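Long-range contacts in putative protein-disulfide isomerase (Pseudomonas syringae pv. tomato, PDB 3GN3), which is a putative protein-disulfide isomerase of the DsbA family, with a thioredoxin-like fold, and may take part in thiol-disulfide chemistry: residues 66-71 with 129-134; 55-60 with 153-158; 9-14 with 78-83; 37-42 with 172-177. All coordinates share one frame; numbering follows the deposited sequence.

Interaction 1: 66-71 with 129-134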
loop_
_atom_site.group_PDB
_atom_site.type_symbol
_atom_site.label_atom_id
_atom_site.label_comp_id
_atom_site.label_asym_id
_atom_site.label_seq_id
_atom_site.Cartn_x
_atom_site.Cartn_y
_atom_site.Cartn_z
ATOM N N ILE A 66 -21.370 0.791 14.104
ATOM C CA ILE A 66 -22.104 0.016 13.107
ATOM C C ILE A 66 -21.315 -1.177 12.578
ATOM O O ILE A 66 -21.850 -2.279 12.484
ATOM C CB ILE A 66 -22.637 0.919 11.969
ATOM C CG1 ILE A 66 -23.659 1.910 12.545
ATOM C CG2 ILE A 66 -23.247 0.065 10.836
ATOM C CD1 ILE A 66 -23.941 3.120 11.663
ATOM N N VAL A 67 -20.042 -0.981 12.268
ATOM C CA VAL A 67 -19.200 -2.097 11.808
ATOM C C VAL A 67 -19.112 -3.190 12.882
ATOM O O VAL A 67 -19.214 -4.388 12.564
ATOM C CB VAL A 67 -17.765 -1.636 11.340
ATOM C CG1 VAL A 67 -16.828 -2.827 11.137
ATOM C CG2 VAL A 67 -17.846 -0.810 10.065
ATOM N N ARG A 68 -18.921 -2.778 14.142
ATOM C CA ARG A 68 -18.895 -3.728 15.258
ATOM C C ARG A 68 -20.219 -4.535 15.342
ATOM O O ARG A 68 -20.187 -5.763 15.496
ATOM C CB ARG A 68 -18.561 -3.020 16.588
ATOM C CG ARG A 68 -18.108 -3.967 17.709
ATOM C CD ARG A 68 -17.744 -3.224 19.005
ATOM N NE ARG A 68 -17.590 -4.134 20.142
ATOM C CZ ARG A 68 -16.490 -4.828 20.429
ATOM N NH1 ARG A 68 -15.407 -4.717 19.677
ATOM N NH2 ARG A 68 -16.469 -5.655 21.474
ATOM N N CYS A 69 -21.362 -3.858 15.204
ATOM C CA CYS A 69 -22.653 -4.538 15.130
ATOM C C CYS A 69 -22.722 -5.597 14.052
ATOM O O CYS A 69 -23.285 -6.692 14.281
ATOM C CB CYS A 69 -23.760 -3.552 14.854
ATOM S SG CYS A 69 -24.058 -2.484 16.258
ATOM N N ILE A 70 -22.179 -5.272 12.872
ATOM C CA ILE A 70 -22.233 -6.203 11.760
ATOM C C ILE A 70 -21.440 -7.443 12.124
ATOM O O ILE A 70 -21.900 -8.571 11.948
ATOM C CB ILE A 70 -21.728 -5.576 10.435
ATOM C CG1 ILE A 70 -22.695 -4.491 9.979
ATOM C CG2 ILE A 70 -21.547 -6.650 9.354
ATOM C CD1 ILE A 70 -22.031 -3.411 9.159
ATOM N N LEU A 71 -20.246 -7.226 12.653
ATOM C CA LEU A 71 -19.382 -8.335 12.996
ATOM C C LEU A 71 -19.900 -9.086 14.230
ATOM O O LEU A 71 -19.662 -10.293 14.361
ATOM C CB LEU A 71 -17.938 -7.863 13.149
ATOM C CG LEU A 71 -17.321 -7.548 11.785
ATOM C CD1 LEU A 71 -16.012 -6.730 11.895
ATOM C CD2 LEU A 71 -17.118 -8.820 10.975
ATOM N N GLU A 129 -25.623 -7.958 23.623
ATOM C CA GLU A 129 -24.759 -8.900 24.311
ATOM C C GLU A 129 -23.552 -9.248 23.457
ATOM O O GLU A 129 -22.423 -9.088 23.912
ATOM C CB GLU A 129 -25.494 -10.160 24.744
ATOM C CG GLU A 129 -24.607 -11.029 25.615
ATOM C CD GLU A 129 -25.275 -12.318 26.056
ATOM O OE1 GLU A 129 -26.513 -12.305 26.308
ATOM O OE2 GLU A 129 -24.549 -13.341 26.166
ATOM N N ALA A 130 -23.801 -9.689 22.221
ATOM C CA ALA A 130 -22.745 -10.070 21.285
ATOM C C ALA A 130 -21.765 -8.926 21.011
ATOM O O ALA A 130 -20.562 -9.152 20.874
ATOM C CB ALA A 130 -23.346 -10.591 19.989
ATOM N N PHE A 131 -22.295 -7.709 20.947
ATOM C CA PHE A 131 -21.514 -6.485 20.772
ATOM C C PHE A 131 -20.481 -6.294 21.882
ATOM O O PHE A 131 -19.393 -5.760 21.631
ATOM C CB PHE A 131 -22.473 -5.298 20.753
ATOM C CG PHE A 131 -21.816 -3.955 20.526
ATOM C CD1 PHE A 131 -21.826 -3.369 19.260
ATOM C CD2 PHE A 131 -21.243 -3.248 21.588
ATOM C CE1 PHE A 131 -21.256 -2.109 19.050
ATOM C CE2 PHE A 131 -20.664 -1.996 21.396
ATOM C CZ PHE A 131 -20.673 -1.419 20.131
ATOM N N ALA A 132 -20.833 -6.732 23.099
ATOM C CA ALA A 132 -19.981 -6.590 24.284
ATOM C C ALA A 132 -18.825 -7.603 24.337
ATOM O O ALA A 132 -17.845 -7.386 25.050
ATOM C CB ALA A 132 -20.813 -6.651 25.547
ATOM N N ASN A 133 -18.922 -8.696 23.582
ATOM C CA ASN A 133 -17.834 -9.679 23.528
ATOM C C ASN A 133 -16.473 -9.020 23.197
ATOM O O ASN A 133 -16.294 -8.464 22.099
ATOM C CB ASN A 133 -18.180 -10.779 22.529
ATOM C CG ASN A 133 -16.995 -11.676 22.194
ATOM O OD1 ASN A 133 -16.085 -11.850 23.006
ATOM N ND2 ASN A 133 -17.003 -12.252 20.974
ATOM N N PRO A 134 -15.511 -9.067 24.149
ATOM C CA PRO A 134 -14.272 -8.318 23.937
ATOM C C PRO A 134 -13.382 -8.926 22.854
ATOM O O PRO A 134 -12.507 -8.233 22.334
ATOM C CB PRO A 134 -13.592 -8.340 25.316
ATOM C CG PRO A 134 -14.112 -9.540 25.989
ATOM C CD PRO A 134 -15.489 -9.826 25.415
HETATM O O HOH W 1 -13.655 -6.004 21.558
#
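Helices 63-73 and 128-132, both in the helical domain that DsbA-like proteins carry inserted in a thioredoxin fold, are joined here mainly by one arginine. Arg68 sets out toward the 129-134 segment with CG anti to its backbone N (chi1 -163°), stays extended as far as NE, and crosses Phe131 at about a right angle. Its CB lies 3.8 Å from Phe131 CE1, and CG follows along the same side of the ring. Arg68 CD then passes over one ring face toward the rim, 3.6 Å from Phe131 CZ, in a CH-pi contact. Still above the ring, NE and NH2 of Arg68 turn side-on to one acceptor: Phe131 O takes a bond from Arg68 NE at 2.8 Å and another from Arg68 NH2 at 2.9 Å. Both donors sit in the carbonyl plane and the oxygen lies near the guanidinium plane, so the paired grip fixes the rotation of the guanidinium, 81° from the ring plane. The charge itself stands too far above the ring for more than a faint cation-pi attraction. Cys69 SG meets the ring obliquely, 3.8 Å from Phe131 CD1, while Ile116 of helix 112-123 touches both side chains. Ala103 of the second subunit packs on Arg68 and Phe131. At the tip, Arg68 NH2 donates to the O of water 1 at 2.8 Å, and that water donates to Pro134 O, its O 2.6 Å away.

Interaction 2: 55-60 with 153-158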
loop_
_atom_site.group_PDB
_atom_site.type_symbol
_atom_site.label_atom_id
_atom_site.label_comp_id
_atom_site.label_asym_id
_atom_site.label_seq_id
_atom_site.Cartn_x
_atom_site.Cartn_y
_atom_site.Cartn_z
ATOM N N GLN A 55 -15.177 -1.525 5.123
ATOM C CA GLN A 55 -14.303 -0.369 4.986
ATOM C C GLN A 55 -14.884 0.730 5.840
ATOM O O GLN A 55 -15.744 1.496 5.374
ATOM C CB GLN A 55 -14.256 0.078 3.513
ATOM C CG GLN A 55 -13.565 1.436 3.237
ATOM C CD GLN A 55 -12.052 1.341 3.273
ATOM O OE1 GLN A 55 -11.492 0.337 3.724
ATOM N NE2 GLN A 55 -11.379 2.375 2.784
ATOM N N SER A 56 -14.454 0.797 7.096
ATOM C CA SER A 56 -14.952 1.815 8.016
ATOM C C SER A 56 -14.379 3.211 7.676
ATOM O O SER A 56 -13.176 3.398 7.705
ATOM C CB SER A 56 -14.593 1.397 9.435
ATOM O OG SER A 56 -15.158 2.266 10.385
ATOM N N GLN A 57 -15.224 4.180 7.336
ATOM C CA GLN A 57 -14.738 5.519 6.967
ATOM C C GLN A 57 -14.859 6.497 8.143
ATOM O O GLN A 57 -15.971 6.710 8.649
ATOM C CB GLN A 57 -15.509 6.076 5.753
ATOM C CG GLN A 57 -15.608 5.137 4.537
ATOM C CD GLN A 57 -14.338 5.076 3.705
ATOM O OE1 GLN A 57 -13.229 5.033 4.237
ATOM N NE2 GLN A 57 -14.497 5.065 2.391
ATOM N N PRO A 58 -13.727 7.101 8.583
ATOM C CA PRO A 58 -13.722 7.951 9.792
ATOM C C PRO A 58 -14.595 9.192 9.672
ATOM O O PRO A 58 -15.030 9.738 10.706
ATOM C CB PRO A 58 -12.252 8.343 9.957
ATOM C CG PRO A 58 -11.492 7.300 9.242
ATOM C CD PRO A 58 -12.361 6.910 8.055
ATOM N N TRP A 59 -14.873 9.629 8.445
ATOM C CA TRP A 59 -15.830 10.732 8.271
ATOM C C TRP A 59 -17.302 10.280 8.346
ATOM O O TRP A 59 -18.209 11.111 8.362
ATOM C CB TRP A 59 -15.534 11.569 7.020
ATOM C CG TRP A 59 -15.642 10.802 5.727
ATOM C CD1 TRP A 59 -16.716 10.765 4.886
ATOM C CD2 TRP A 59 -14.633 9.973 5.130
ATOM N NE1 TRP A 59 -16.440 9.966 3.799
ATOM C CE2 TRP A 59 -15.170 9.464 3.921
ATOM C CE3 TRP A 59 -13.328 9.611 5.497
ATOM C CZ2 TRP A 59 -14.456 8.594 3.079
ATOM C CZ3 TRP A 59 -12.603 8.739 4.637
ATOM C CH2 TRP A 59 -13.178 8.249 3.448
ATOM N N HIS A 60 -17.541 8.973 8.401
ATOM C CA HIS A 60 -18.845 8.429 8.800
ATOM C C HIS A 60 -18.779 8.093 10.315
ATOM O O HIS A 60 -18.367 6.993 10.695
ATOM C CB HIS A 60 -19.181 7.189 7.949
ATOM C CG HIS A 60 -19.508 7.508 6.522
ATOM N ND1 HIS A 60 -20.751 7.275 5.974
ATOM C CD2 HIS A 60 -18.767 8.080 5.541
ATOM C CE1 HIS A 60 -20.761 7.685 4.716
ATOM N NE2 HIS A 60 -19.571 8.177 4.428
ATOM N N HIS A 153 -9.376 2.866 -0.032
ATOM C CA HIS A 153 -9.764 4.147 0.531
ATOM C C HIS A 153 -11.220 4.450 0.162
ATOM O O HIS A 153 -12.094 4.581 1.031
ATOM C CB HIS A 153 -8.854 5.262 0.021
ATOM C CG HIS A 153 -9.315 6.627 0.428
ATOM N ND1 HIS A 153 -9.468 6.990 1.751
ATOM C CD2 HIS A 153 -9.686 7.704 -0.303
ATOM C CE1 HIS A 153 -9.899 8.238 1.817
ATOM N NE2 HIS A 153 -10.040 8.694 0.585
ATOM N N VAL A 154 -11.471 4.545 -1.134
ATOM C CA VAL A 154 -12.781 4.885 -1.640
ATOM C C VAL A 154 -13.759 3.742 -1.364
ATOM O O VAL A 154 -13.414 2.593 -1.546
ATOM C CB VAL A 154 -12.694 5.222 -3.154
ATOM C CG1 VAL A 154 -13.971 4.917 -3.871
ATOM C CG2 VAL A 154 -12.318 6.681 -3.337
ATOM N N SER A 155 -14.975 4.046 -0.912
ATOM C CA SER A 155 -15.994 3.013 -0.822
ATOM C C SER A 155 -17.109 3.225 -1.851
ATOM O O SER A 155 -17.608 4.338 -1.999
ATOM C CB SER A 155 -16.552 2.921 0.608
ATOM O OG SER A 155 -17.293 4.071 0.938
ATOM N N PRO A 156 -17.502 2.157 -2.568
ATOM C CA PRO A 156 -16.920 0.819 -2.469
ATOM C C PRO A 156 -15.674 0.714 -3.311
ATOM O O PRO A 156 -15.461 1.544 -4.200
ATOM C CB PRO A 156 -17.999 -0.069 -3.099
ATOM C CG PRO A 156 -18.594 0.805 -4.154
ATOM C CD PRO A 156 -18.616 2.194 -3.539
ATOM N N THR A 157 -14.844 -0.293 -3.049
ATOM C CA THR A 157 -13.886 -0.672 -4.077
ATOM C C THR A 157 -13.965 -2.170 -4.346
ATOM O O THR A 157 -14.327 -2.944 -3.462
ATOM C CB THR A 157 -12.420 -0.051 -3.911
ATOM O OG1 THR A 157 -11.459 -1.047 -3.559
ATOM C CG2 THR A 157 -12.349 1.067 -2.953
ATOM N N PHE A 158 -13.672 -2.558 -5.582
ATOM C CA PHE A 158 -13.881 -3.925 -6.039
ATOM C C PHE A 158 -12.550 -4.591 -6.316
ATOM O O PHE A 158 -11.679 -3.972 -6.884
ATOM C CB PHE A 158 -14.728 -3.910 -7.330
ATOM C CG PHE A 158 -16.005 -3.132 -7.200
ATOM C CD1 PHE A 158 -17.167 -3.756 -6.731
ATOM C CD2 PHE A 158 -16.040 -1.766 -7.497
ATOM C CE1 PHE A 158 -18.341 -3.047 -6.574
ATOM C CE2 PHE A 158 -17.210 -1.038 -7.353
ATOM C CZ PHE A 158 -18.368 -1.684 -6.896
#
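The Trp59 indole has Gln57 CB over one face, toward the rim, while its NE1 lies at the edge of the His60 ring, in that ring's plane. Its six-membered ring meets the His153 imidazole obliquely, planes 54° apart, with Trp59 CH2 3.7 Å from His153 CE1. Two flat amides converge beside this pair on one backbone oxygen. Gln57 NE2 donates to His153 O at 2.8 Å, nearly along the C=O axis and fairly straight (164°). Gln55 NE2 reaches the same oxygen, His153 O, at 2.9 Å from above the carbonyl plane. In each case the oxygen lies near the plane of the donating amide. Both chains are bent at chi2, which turns their ends onto the oxygen; Gln57 NE2 also makes a weak bond to Ser155 OG at 3.3 Å. The double grip holds the backbone just ahead of Ser155 and the cis peptide bond of Pro156. This is the cis-proline loop characteristic of thioredoxin folds, which in relatives faces the redox site; consistent with that, Ser155 touches Cys26 and Ser29. Arg148 of the second subunit donates from NH1 to both Gln57 OE1 and His153 ND1, so the contact borders the subunit interface. Within the chain, 55-60 is the loop leading from strand 48-54 to helix 63-73, with a type I turn from Gln57 to His60, while 153-158 runs into strand 157-160 and lays Pro156 against helix 27-33.

Interaction 3: 9-14 with 78-83; sequences LSWGHG and GGKESA
Packing is closest where the Trp11 indole receives the side chain of Lys80 on one face. Lys80 starts with CG in the crowded position between backbone N and carbonyl carbon, and bends along its length. Its CB and CG run beside the six-membered ring, Lys80 CG 3.7 Å from Trp11 CZ2. Lys80 CE then lies over the five-membered ring, 3.4 Å from Trp11 NE1, giving a CH-pi contact, and NZ above the same face adds a cation-pi interaction. Here the outermost strand 10-12 of the thioredoxin-like sheet, paired with 48-54, meets the N-terminal part of helix 79-92 from the inserted helical domain. The short strand and helix segments cross at -109°, with axes 9.9 Å apart, so the long side chains span the gap. On the exposed side, Glu81 folds back at chi2 and brings OE2 to the indole edge, where Trp11 NE1 donates to Glu81 OE2 at 3.0 Å. The acceptor lies close to the ring plane, but the N-H arrives from above the carboxylate plane, the two planes standing 74° apart. Looser, though buried, is the Leu9 end of the contact: Leu9 CD1 comes no nearer than 4.2 Å to Ala83 CB, which also touches Ile70 of helix 63-73.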
loop_
_atom_site.group_PDB
_atom_site.type_symbol
_atom_site.label_atom_id
_atom_site.label_comp_id
_atom_site.label_asym_id
_atom_site.label_seq_id
_atom_site.Cartn_x
_atom_site.Cartn_y
_atom_site.Cartn_z
ATOM N N LEU A 9 -17.919 -13.394 5.785
ATOM C CA LEU A 9 -18.851 -12.701 4.913
ATOM C C LEU A 9 -18.631 -13.139 3.472
ATOM O O LEU A 9 -18.182 -12.361 2.637
ATOM C CB LEU A 9 -18.678 -11.196 5.082
ATOM C CG LEU A 9 -19.405 -10.548 6.266
ATOM C CD1 LEU A 9 -19.558 -11.479 7.451
ATOM C CD2 LEU A 9 -18.757 -9.241 6.670
ATOM N N SER A 10 -18.955 -14.401 3.200
ATOM C CA SER A 10 -18.597 -15.047 1.954
ATOM C C SER A 10 -19.764 -15.868 1.370
ATOM O O SER A 10 -20.462 -16.550 2.105
ATOM C CB SER A 10 -17.391 -15.935 2.192
ATOM O OG SER A 10 -16.817 -16.339 0.969
ATOM N N TRP A 11 -19.988 -15.776 0.061
ATOM C CA TRP A 11 -21.077 -16.487 -0.596
ATOM C C TRP A 11 -20.608 -16.979 -1.954
ATOM O O TRP A 11 -19.755 -16.360 -2.601
ATOM C CB TRP A 11 -22.309 -15.598 -0.795
ATOM C CG TRP A 11 -23.022 -15.165 0.448
ATOM C CD1 TRP A 11 -24.129 -15.747 1.008
ATOM C CD2 TRP A 11 -22.708 -14.036 1.273
ATOM N NE1 TRP A 11 -24.519 -15.058 2.135
ATOM C CE2 TRP A 11 -23.665 -14.004 2.324
ATOM C CE3 TRP A 11 -21.703 -13.048 1.236
ATOM C CZ2 TRP A 11 -23.648 -13.024 3.336
ATOM C CZ3 TRP A 11 -21.689 -12.063 2.248
ATOM C CH2 TRP A 11 -22.662 -12.068 3.280
ATOM N N GLY A 12 -21.187 -18.092 -2.392
ATOM C CA GLY A 12 -20.811 -18.699 -3.653
ATOM C C GLY A 12 -19.615 -19.563 -3.372
ATOM O O GLY A 12 -19.057 -19.501 -2.284
ATOM N N HIS A 13 -19.216 -20.373 -4.342
ATOM C CA HIS A 13 -18.105 -21.282 -4.141
ATOM C C HIS A 13 -17.265 -21.417 -5.411
ATOM O O HIS A 13 -16.491 -22.360 -5.541
ATOM C CB HIS A 13 -18.614 -22.647 -3.659
ATOM C CG HIS A 13 -19.534 -23.323 -4.632
ATOM N ND1 HIS A 13 -20.909 -23.167 -4.594
ATOM C CD2 HIS A 13 -19.274 -24.132 -5.691
ATOM C CE1 HIS A 13 -21.454 -23.859 -5.582
ATOM N NE2 HIS A 13 -20.484 -24.447 -6.266
ATOM N N GLY A 14 -17.408 -20.466 -6.336
ATOM C CA GLY A 14 -16.631 -20.472 -7.584
ATOM C C GLY A 14 -15.167 -20.084 -7.389
ATOM O O GLY A 14 -14.795 -19.576 -6.324
ATOM N N GLY A 78 -27.210 -17.428 13.067
ATOM C CA GLY A 78 -27.358 -17.202 11.628
ATOM C C GLY A 78 -26.136 -16.703 10.852
ATOM O O GLY A 78 -26.235 -16.480 9.641
ATOM N N GLY A 79 -24.997 -16.527 11.537
ATOM C CA GLY A 79 -23.745 -16.047 10.930
ATOM C C GLY A 79 -23.845 -14.895 9.926
ATOM O O GLY A 79 -24.391 -13.794 10.214
ATOM N N LYS A 80 -23.331 -15.169 8.731
ATOM C CA LYS A 80 -23.277 -14.186 7.668
ATOM C C LYS A 80 -24.672 -13.703 7.245
ATOM O O LYS A 80 -24.818 -12.572 6.768
ATOM C CB LYS A 80 -22.533 -14.766 6.481
ATOM C CG LYS A 80 -23.348 -15.789 5.759
ATOM C CD LYS A 80 -22.534 -16.962 5.373
ATOM C CE LYS A 80 -22.386 -17.013 3.908
ATOM N NZ LYS A 80 -22.616 -18.377 3.426
ATOM N N GLU A 81 -25.691 -14.540 7.427
ATOM C CA GLU A 81 -27.055 -14.134 7.096
ATOM C C GLU A 81 -27.574 -13.070 8.055
ATOM O O GLU A 81 -28.306 -12.165 7.639
ATOM C CB GLU A 81 -28.000 -15.331 7.042
ATOM C CG GLU A 81 -27.596 -16.394 6.028
ATOM C CD GLU A 81 -27.335 -15.847 4.608
ATOM O OE1 GLU A 81 -27.973 -14.841 4.196
ATOM O OE2 GLU A 81 -26.492 -16.435 3.892
ATOM N N SER A 82 -27.174 -13.177 9.328
ATOM C CA SER A 82 -27.525 -12.189 10.365
ATOM C C SER A 82 -26.732 -10.903 10.191
ATOM O O SER A 82 -27.285 -9.815 10.339
ATOM C CB SER A 82 -27.305 -12.758 11.768
ATOM O OG SER A 82 -28.104 -13.910 11.951
ATOM N N ALA A 83 -25.446 -11.037 9.865
ATOM C CA ALA A 83 -24.637 -9.881 9.468
ATOM C C ALA A 83 -25.271 -9.196 8.247
ATOM O O ALA A 83 -25.410 -7.960 8.214
ATOM C CB ALA A 83 -23.203 -10.297 9.185
#

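Interaction 4: 37-42 with 172-177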
loop_
_atom_site.group_PDB
_atom_site.type_symbol
_atom_site.label_atom_id
_atom_site.label_comp_id
_atom_site.label_asym_id
_atom_site.label_seq_id
_atom_site.Cartn_x
_atom_site.Cartn_y
_atom_site.Cartn_z
ATOM N N ASP A 37 -26.762 -9.696 -4.717
ATOM C CA ASP A 37 -27.645 -10.847 -4.992
ATOM C C ASP A 37 -27.720 -11.134 -6.490
ATOM O O ASP A 37 -27.447 -12.259 -6.901
ATOM C CB ASP A 37 -29.049 -10.664 -4.407
ATOM C CG ASP A 37 -29.112 -10.941 -2.902
ATOM O OD1 ASP A 37 -30.115 -10.536 -2.263
ATOM O OD2 ASP A 37 -28.176 -11.554 -2.342
ATOM N N ASP A 38 -28.045 -10.112 -7.294
ATOM C CA ASP A 38 -28.031 -10.248 -8.759
ATOM C C ASP A 38 -26.697 -10.734 -9.228
ATOM O O ASP A 38 -26.628 -11.630 -10.065
ATOM C CB ASP A 38 -28.233 -8.929 -9.500
ATOM C CG ASP A 38 -29.398 -8.160 -9.018
ATOM O OD1 ASP A 38 -30.085 -8.645 -8.080
ATOM O OD2 ASP A 38 -29.605 -7.052 -9.586
ATOM N N LEU A 39 -25.633 -10.116 -8.720
ATOM C CA LEU A 39 -24.313 -10.473 -9.176
ATOM C C LEU A 39 -24.068 -11.986 -9.070
ATOM O O LEU A 39 -23.655 -12.626 -10.037
ATOM C CB LEU A 39 -23.216 -9.665 -8.464
ATOM C CG LEU A 39 -21.928 -10.271 -9.019
ATOM C CD1 LEU A 39 -21.524 -9.601 -10.343
ATOM C CD2 LEU A 39 -20.825 -10.303 -8.033
ATOM N N LEU A 40 -24.337 -12.542 -7.898
ATOM C CA LEU A 40 -24.144 -13.961 -7.641
ATOM C C LEU A 40 -25.046 -14.841 -8.543
ATOM O O LEU A 40 -24.589 -15.815 -9.146
ATOM C CB LEU A 40 -24.422 -14.218 -6.165
ATOM C CG LEU A 40 -23.869 -15.465 -5.500
ATOM C CD1 LEU A 40 -22.353 -15.524 -5.643
ATOM C CD2 LEU A 40 -24.297 -15.434 -4.060
ATOM N N ALA A 41 -26.320 -14.462 -8.631
ATOM C CA ALA A 41 -27.290 -15.086 -9.537
ATOM C C ALA A 41 -26.820 -15.078 -11.003
ATOM O O ALA A 41 -26.828 -16.107 -11.671
ATOM C CB ALA A 41 -28.628 -14.392 -9.404
ATOM N N GLN A 42 -26.405 -13.915 -11.488
ATOM C CA GLN A 42 -25.969 -13.755 -12.867
ATOM C C GLN A 42 -24.590 -14.307 -13.133
ATOM O O GLN A 42 -24.382 -14.898 -14.166
ATOM C CB GLN A 42 -26.033 -12.294 -13.282
ATOM C CG GLN A 42 -27.425 -11.750 -13.162
ATOM C CD GLN A 42 -27.540 -10.349 -13.632
ATOM O OE1 GLN A 42 -26.823 -9.919 -14.543
ATOM N NE2 GLN A 42 -28.454 -9.607 -13.026
ATOM N N ASP A 172 -22.390 0.625 -12.173
ATOM C CA ASP A 172 -22.364 -0.341 -13.274
ATOM C C ASP A 172 -23.601 -1.236 -13.302
ATOM O O ASP A 172 -24.127 -1.612 -12.249
ATOM C CB ASP A 172 -21.128 -1.240 -13.213
ATOM C CG ASP A 172 -19.851 -0.502 -13.512
ATOM O OD1 ASP A 172 -19.926 0.647 -14.001
ATOM O OD2 ASP A 172 -18.768 -1.074 -13.237
ATOM N N PRO A 173 -24.074 -1.577 -14.521
ATOM C CA PRO A 173 -25.031 -2.682 -14.642
ATOM C C PRO A 173 -24.346 -3.966 -14.174
ATOM O O PRO A 173 -23.161 -4.200 -14.496
ATOM C CB PRO A 173 -25.307 -2.757 -16.152
ATOM C CG PRO A 173 -24.816 -1.473 -16.731
ATOM C CD PRO A 173 -23.829 -0.877 -15.801
ATOM N N VAL A 174 -25.078 -4.793 -13.432
ATOM C CA VAL A 174 -24.522 -6.053 -12.919
ATOM C C VAL A 174 -23.899 -6.895 -14.045
ATOM O O VAL A 174 -22.898 -7.597 -13.835
ATOM C CB VAL A 174 -25.592 -6.843 -12.106
ATOM C CG1 VAL A 174 -25.117 -8.243 -11.722
ATOM C CG2 VAL A 174 -25.986 -6.054 -10.863
ATOM N N SER A 175 -24.468 -6.797 -15.246
ATOM C CA SER A 175 -23.969 -7.541 -16.412
ATOM C C SER A 175 -22.566 -7.093 -16.801
ATOM O O SER A 175 -21.802 -7.902 -17.332
ATOM C CB SER A 175 -24.921 -7.417 -17.606
ATOM O OG SER A 175 -25.282 -6.065 -17.804
ATOM N N LYS A 176 -22.224 -5.824 -16.522
ATOM C CA LYS A 176 -20.829 -5.383 -16.690
ATOM C C LYS A 176 -19.899 -6.056 -15.663
ATOM O O LYS A 176 -18.832 -6.576 -16.052
ATOM C CB LYS A 176 -20.655 -3.863 -16.692
ATOM C CG LYS A 176 -19.229 -3.452 -17.021
ATOM C CD LYS A 176 -19.005 -1.946 -16.816
ATOM C CE LYS A 176 -17.494 -1.572 -16.586
ATOM N NZ LYS A 176 -16.970 -1.854 -15.192
ATOM N N TRP A 177 -20.318 -6.097 -14.388
ATOM C CA TRP A 177 -19.558 -6.831 -13.366
ATOM C C TRP A 177 -19.322 -8.254 -13.798
ATOM O O TRP A 177 -18.215 -8.760 -13.639
ATOM C CB TRP A 177 -20.219 -6.836 -11.984
ATOM C CG TRP A 177 -20.361 -5.478 -11.322
ATOM C CD1 TRP A 177 -19.858 -4.269 -11.765
ATOM C CD2 TRP A 177 -21.020 -5.209 -10.077
ATOM N NE1 TRP A 177 -20.189 -3.268 -10.870
ATOM C CE2 TRP A 177 -20.898 -3.816 -9.828
ATOM C CE3 TRP A 177 -21.705 -6.009 -9.147
ATOM C CZ2 TRP A 177 -21.449 -3.201 -8.682
ATOM C CZ3 TRP A 177 -22.256 -5.391 -7.992
ATOM C CH2 TRP A 177 -22.118 -4.002 -7.778
#
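Val174 and Leu39 carry this helix-helix contact, in which helix 36-43 of the thioredoxin-like fold packs against the C-terminal helix 174-181; no hydrogen bond joins the two segments. Val174, in the first turn after the N-cap residue Pro173, points toward the other helix. Val174 CG1, anti to the backbone N, pushes close to the main chain, 3.5 Å from Leu39 CA. The other methyl, Val174 CG2, turns to Asp38 and lies 3.9 Å from Asp38 CB. Gln42, extended beyond CG, lays its amide against the same valine, with Gln42 CD 3.7 Å from Val174 CG1, so a polar group closes the exposed flank by van der Waals contact. Leu39 reaches the next turn: with CG anti to the backbone N (chi1 176°), Leu39 CD1 sits 3.5 Å from Trp177 CB and 3.8 Å from Trp177 CE3. The methyl meets the indole at its edge, in the ring plane, and the two side chains cross at about a right angle. Leu39 also touches Val50 of strand 48-54, so it packs on the sheet as well as on the C-terminal helix. Trp177 NE1 donates to Ser169 O, and its ring meets Phe158. Asp172 OD2, also at the indole edge, accepts from Ser169 N and forms a salt bridge with Lys176 NZ, which also pairs with Asp180; the Lys176 NZ hydrogen bond reaches Asp172 OD2 at 2.8 Å from above the carboxylate plane.

How the interactions relate
All four contacts are partly buried and differ in what they join. Interaction 1 lies wholly among inserted helices, interaction 4 wholly between helices flanking the sheet; they sit on opposite sides of the chain's centre, about 30 Å apart between centres. Interaction 2 joins the loop after strand 48-54 to the cis-proline loop before strand 157-160, and interaction 3 joins edge strand 10-12 to helix 79-92. Chemistry follows place: paired polar bonds to one backbone oxygen in 1 and 2, both touching the second subunit; cation-pi with an indole hydrogen bond in 3; apolar packing in 4. Neighbouring contacts touch by packing, through Val67 with Ser56, Ile70 with Ala83, Phe158 with Trp177, and Trp11 with Leu40.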